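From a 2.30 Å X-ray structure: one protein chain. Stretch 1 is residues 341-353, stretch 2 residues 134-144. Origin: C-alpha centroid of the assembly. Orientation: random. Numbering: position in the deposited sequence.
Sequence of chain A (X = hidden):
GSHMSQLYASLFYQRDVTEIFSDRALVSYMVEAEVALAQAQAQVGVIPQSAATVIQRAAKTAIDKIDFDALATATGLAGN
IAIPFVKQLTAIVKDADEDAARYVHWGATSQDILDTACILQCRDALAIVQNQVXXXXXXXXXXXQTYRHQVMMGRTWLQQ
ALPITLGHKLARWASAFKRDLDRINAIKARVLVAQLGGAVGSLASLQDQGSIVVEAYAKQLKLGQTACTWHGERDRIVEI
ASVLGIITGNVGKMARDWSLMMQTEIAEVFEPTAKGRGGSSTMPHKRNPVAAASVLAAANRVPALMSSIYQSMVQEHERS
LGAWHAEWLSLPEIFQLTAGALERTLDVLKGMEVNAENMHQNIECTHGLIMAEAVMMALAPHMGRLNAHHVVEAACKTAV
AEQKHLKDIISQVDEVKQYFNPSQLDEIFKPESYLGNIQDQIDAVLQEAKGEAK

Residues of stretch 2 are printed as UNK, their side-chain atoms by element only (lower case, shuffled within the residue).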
# COMPACT_ATOMS: atom_id res chain seq x y z
N ALA A 341 13.88 -13.48 -5.12
CA ALA A 341 14.06 -12.71 -6.35
C ALA A 341 15.55 -12.62 -6.72
O ALA A 341 15.90 -12.64 -7.89
CB ALA A 341 13.43 -11.25 -6.19
N LEU A 342 16.41 -12.49 -5.72
CA LEU A 342 17.86 -12.42 -5.94
C LEU A 342 18.35 -13.75 -6.50
O LEU A 342 19.16 -13.78 -7.42
CB LEU A 342 18.60 -12.14 -4.63
CG LEU A 342 18.54 -10.70 -4.24
CD1 LEU A 342 19.06 -10.54 -2.84
CD2 LEU A 342 19.39 -9.94 -5.25
N GLU A 343 17.86 -14.85 -5.94
CA GLU A 343 18.32 -16.12 -6.44
C GLU A 343 17.98 -16.32 -7.95
O GLU A 343 18.82 -16.79 -8.70
CB GLU A 343 17.75 -17.27 -5.60
CG GLU A 343 17.83 -18.61 -6.28
CD GLU A 343 17.55 -19.73 -5.32
OE1 GLU A 343 18.52 -20.18 -4.64
OE2 GLU A 343 16.37 -20.15 -5.22
N ARG A 344 16.75 -16.01 -8.38
CA ARG A 344 16.41 -16.15 -9.78
C ARG A 344 17.18 -15.13 -10.66
O ARG A 344 17.64 -15.46 -11.76
CB ARG A 344 14.91 -16.04 -9.94
CG ARG A 344 14.33 -17.36 -9.57
CD ARG A 344 12.96 -17.22 -9.10
NE ARG A 344 12.60 -18.39 -8.31
CZ ARG A 344 12.60 -18.41 -6.97
NH1 ARG A 344 12.95 -17.34 -6.26
NH2 ARG A 344 12.26 -19.53 -6.33
N THR A 345 17.36 -13.91 -10.18
CA THR A 345 18.11 -12.94 -10.94
C THR A 345 19.57 -13.44 -11.18
O THR A 345 20.10 -13.36 -12.31
CB THR A 345 18.08 -11.57 -10.23
OG1 THR A 345 16.71 -11.18 -10.13
CG2 THR A 345 18.91 -10.47 -11.01
N LEU A 346 20.22 -13.97 -10.14
CA LEU A 346 21.59 -14.52 -10.29
C LEU A 346 21.63 -15.59 -11.40
O LEU A 346 22.45 -15.51 -12.30
CB LEU A 346 22.06 -15.13 -8.97
CG LEU A 346 23.53 -15.54 -8.97
CD1 LEU A 346 24.45 -14.40 -9.41
CD2 LEU A 346 23.86 -15.97 -7.54
N ASP A 347 20.74 -16.58 -11.34
CA ASP A 347 20.68 -17.60 -12.39
C ASP A 347 20.65 -16.98 -13.80
O ASP A 347 21.35 -17.44 -14.70
CB ASP A 347 19.41 -18.45 -12.28
CG ASP A 347 19.48 -19.44 -11.18
OD1 ASP A 347 20.59 -19.60 -10.62
OD2 ASP A 347 18.42 -20.06 -10.87
N VAL A 348 19.81 -15.95 -13.98
CA VAL A 348 19.69 -15.29 -15.26
C VAL A 348 20.95 -14.52 -15.64
O VAL A 348 21.37 -14.57 -16.80
CB VAL A 348 18.43 -14.32 -15.28
CG1 VAL A 348 18.45 -13.40 -16.53
CG2 VAL A 348 17.16 -15.13 -15.25
N LEU A 349 21.56 -13.79 -14.69
CA LEU A 349 22.77 -13.03 -15.01
C LEU A 349 23.90 -13.96 -15.41
O LEU A 349 24.72 -13.59 -16.25
CB LEU A 349 23.24 -12.20 -13.83
CG LEU A 349 22.48 -10.92 -13.54
CD1 LEU A 349 23.00 -10.33 -12.21
CD2 LEU A 349 22.65 -9.92 -14.64
N LYS A 350 23.95 -15.16 -14.83
CA LYS A 350 24.98 -16.13 -15.14
C LYS A 350 24.79 -16.88 -16.44
O LYS A 350 25.76 -17.07 -17.16
CB LYS A 350 25.11 -17.16 -14.03
CG LYS A 350 25.88 -16.66 -12.81
CD LYS A 350 26.00 -17.77 -11.76
CE LYS A 350 26.95 -17.32 -10.68
NZ LYS A 350 27.04 -18.36 -9.61
N GLY A 351 23.57 -17.31 -16.74
CA GLY A 351 23.36 -18.09 -17.95
C GLY A 351 22.62 -17.41 -19.08
O GLY A 351 22.06 -18.05 -19.96
N MET A 352 22.59 -16.10 -18.99
CA MET A 352 21.96 -15.20 -19.95
C MET A 352 22.44 -15.52 -21.39
O MET A 352 23.64 -15.56 -21.66
CB MET A 352 22.41 -13.81 -19.58
CG MET A 352 21.77 -12.70 -20.32
SD MET A 352 22.70 -11.15 -20.03
CE MET A 352 23.20 -11.30 -18.31
N GLU A 353 21.51 -15.68 -22.32
CA GLU A 353 21.81 -15.96 -23.72
C GLU A 353 21.65 -14.66 -24.56
O GLU A 353 20.55 -14.12 -24.67
CB GLU A 353 20.82 -16.99 -24.19
CG GLU A 353 21.32 -18.17 -24.87
CD GLU A 353 20.13 -19.11 -25.17
OE1 GLU A 353 19.74 -19.87 -24.22
OE2 GLU A 353 19.59 -19.04 -26.32
N UNK A 134 26.33 -9.67 -3.59
CA UNK A 134 27.74 -9.67 -3.92
C UNK A 134 27.95 -10.52 -5.21
O UNK A 134 28.67 -10.10 -6.10
n UNK A 134 31.38 -8.69 -4.13
o UNK A 134 30.44 -8.08 -2.16
c UNK A 134 30.63 -8.93 -3.04
c UNK A 134 28.52 -10.28 -2.74
c UNK A 134 30.01 -10.34 -2.92
N UNK A 135 27.36 -11.71 -5.30
CA UNK A 135 27.51 -12.51 -6.49
C UNK A 135 26.83 -11.86 -7.71
O UNK A 135 27.36 -11.94 -8.83
c UNK A 135 27.64 -14.70 -5.36
c UNK A 135 26.98 -16.02 -5.23
n UNK A 135 26.17 -16.19 -4.18
o UNK A 135 27.16 -16.90 -6.09
c UNK A 135 26.91 -13.89 -6.31
N UNK A 136 25.65 -11.26 -7.50
CA UNK A 136 24.96 -10.57 -8.57
C UNK A 136 25.88 -9.45 -9.06
O UNK A 136 26.04 -9.27 -10.27
s UNK A 136 22.30 -11.19 -8.00
c UNK A 136 23.60 -9.96 -8.10
N UNK A 137 26.47 -8.69 -8.14
CA UNK A 137 27.38 -7.59 -8.51
C UNK A 137 28.57 -8.09 -9.38
O UNK A 137 28.86 -7.56 -10.46
c UNK A 137 29.34 -3.63 -8.38
c UNK A 137 27.89 -6.94 -7.25
c UNK A 137 30.00 -5.67 -6.63
o UNK A 137 31.22 -2.36 -7.53
c UNK A 137 30.80 -4.54 -6.68
c UNK A 137 30.47 -3.52 -7.54
c UNK A 137 28.56 -4.75 -8.32
c UNK A 137 28.86 -5.79 -7.44
N UNK A 138 29.25 -9.11 -8.88
CA UNK A 138 30.41 -9.70 -9.55
C UNK A 138 30.04 -10.17 -10.94
O UNK A 138 30.71 -9.81 -11.92
c UNK A 138 31.83 -10.34 -7.63
o UNK A 138 33.11 -11.04 -5.78
o UNK A 138 31.89 -12.60 -6.77
c UNK A 138 30.96 -10.88 -8.74
c UNK A 138 32.31 -11.41 -6.67
N UNK A 139 28.99 -10.98 -11.00
CA UNK A 139 28.51 -11.47 -12.28
C UNK A 139 28.09 -10.29 -13.21
O UNK A 139 28.46 -10.27 -14.39
o UNK A 139 27.79 -13.46 -11.14
c UNK A 139 27.36 -12.45 -12.06
c UNK A 139 26.94 -13.09 -13.35
N UNK A 140 27.40 -9.26 -12.71
CA UNK A 140 27.02 -8.20 -13.62
C UNK A 140 28.27 -7.47 -14.13
O UNK A 140 28.33 -7.10 -15.30
c UNK A 140 26.06 -7.20 -12.97
N UNK A 141 29.27 -7.26 -13.26
CA UNK A 141 30.48 -6.56 -13.69
C UNK A 141 31.18 -7.38 -14.79
O UNK A 141 31.61 -6.85 -15.79
c UNK A 141 31.33 -3.95 -11.84
c UNK A 141 31.16 -5.39 -11.39
c UNK A 141 32.12 -5.75 -10.24
c UNK A 141 31.45 -6.36 -12.54
N UNK A 142 31.29 -8.68 -14.61
CA UNK A 142 31.95 -9.53 -15.58
C UNK A 142 31.24 -9.54 -16.96
O UNK A 142 31.90 -9.46 -18.00
c UNK A 142 32.06 -10.93 -14.98
o UNK A 142 32.16 -11.88 -16.01
N UNK A 143 29.91 -9.61 -16.96
CA UNK A 143 29.13 -9.61 -18.20
C UNK A 143 29.19 -8.24 -18.82
O UNK A 143 29.19 -8.11 -20.03
n UNK A 143 26.60 -13.37 -18.31
c UNK A 143 27.68 -9.99 -17.89
c UNK A 143 27.60 -11.38 -17.34
o UNK A 143 28.36 -12.42 -19.38
c UNK A 143 27.55 -12.44 -18.44
N UNK A 144 29.24 -7.20 -18.00
CA UNK A 144 29.29 -5.86 -18.56
C UNK A 144 30.53 -5.69 -19.43
O UNK A 144 30.50 -5.02 -20.47
c UNK A 144 29.31 -4.80 -17.44

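Position 134 carries three carbons in its side chain, the third bearing one oxygen and one nitrogen. It touches nothing on stretch 1. The residue is Gln 134.

Position 135 has the same make-up: three carbons, with one oxygen and one nitrogen on the third. Its CA-to-CB bond points toward stretch 1. The side-chain oxygen lies 3.7 Å from Leu 346 CD2 and 3.8 Å from Lys 350 NZ. The residue is Gln 135, and that oxygen is OE1. The extended lysine chain brings its end back to this helix although its CA-to-CB bond points away.

Position 136 has one carbon followed by one sulfur. The sulfur lies 4.1 Å from Leu 346 CB and 4.2 Å from Leu 342 CD2. Its CB is 4.2 Å from Leu 349 CD1. The residue is Cys 136. Its CA is 5.5 Å from the CA of Leu 346, so the backbones come near each other here.

Position 137 has one carbon, then a six-carbon ring bearing one oxygen. Its CA-to-CB bond points away from stretch 1, and the side chain touches nothing there. The residue is Tyr 137.

Position 138 has three carbons, the third carrying two oxygens. It is exposed and makes no contact with stretch 1. The residue is Glu 138. Gln 134 NE2 donates a weak hydrogen bond to Glu 138 OE2 at 3.4 Å.

Position 139 has one carbon that carries an oxygen and a second carbon. Its CA-to-CB bond points toward stretch 1. The terminal carbon is 3.8 Å from both Leu 349 CB and Lys 350 CG. The oxygen is 3.9 Å from Leu 346 CD1. The residue is Thr 139. Its OG1 donates a hydrogen bond to Gln 135 O at 2.8 Å, one turn back, so the hydroxyl is satisfied within its own helix.

Position 140 has a single carbon. It lies 4.4 Å from Leu 349 CD1. The residue is Ala 140.

Position 141 has four carbons, forked at the second, out of reach of stretch 1. The residue is Leu 141.

Position 142 has one carbon, then one oxygen, exposed and touching nothing on stretch 1. The residue is Ser 142.

Position 143 has three carbons, the third with one oxygen and one nitrogen. Its CA-to-CB bond points toward stretch 1. The nitrogen is 2.8 Å from Leu 349 O and 4.0 Å from Met 352 CE. The residue is Gln 143. Its NE2 donates a nearly straight hydrogen bond to Leu 349 O, with an angle of 169°.

Position 144 has one carbon, out of reach: Ala 144.

The two helices run in similar directions, crossing at 22° with axes 9.4 Å apart at closest approach. Leu 342, Leu 346 and Leu 349 pack on Cys 136, and Leu 349 also meets Thr 139 and Ala 140. Gln 143 adds the one hydrogen bond between the stretches. It reaches a carbonyl near the C-terminal end of the helix, where no backbone NH within stretch 1 bonds it.

Stretch 2 134-144: QQCYETALSQA
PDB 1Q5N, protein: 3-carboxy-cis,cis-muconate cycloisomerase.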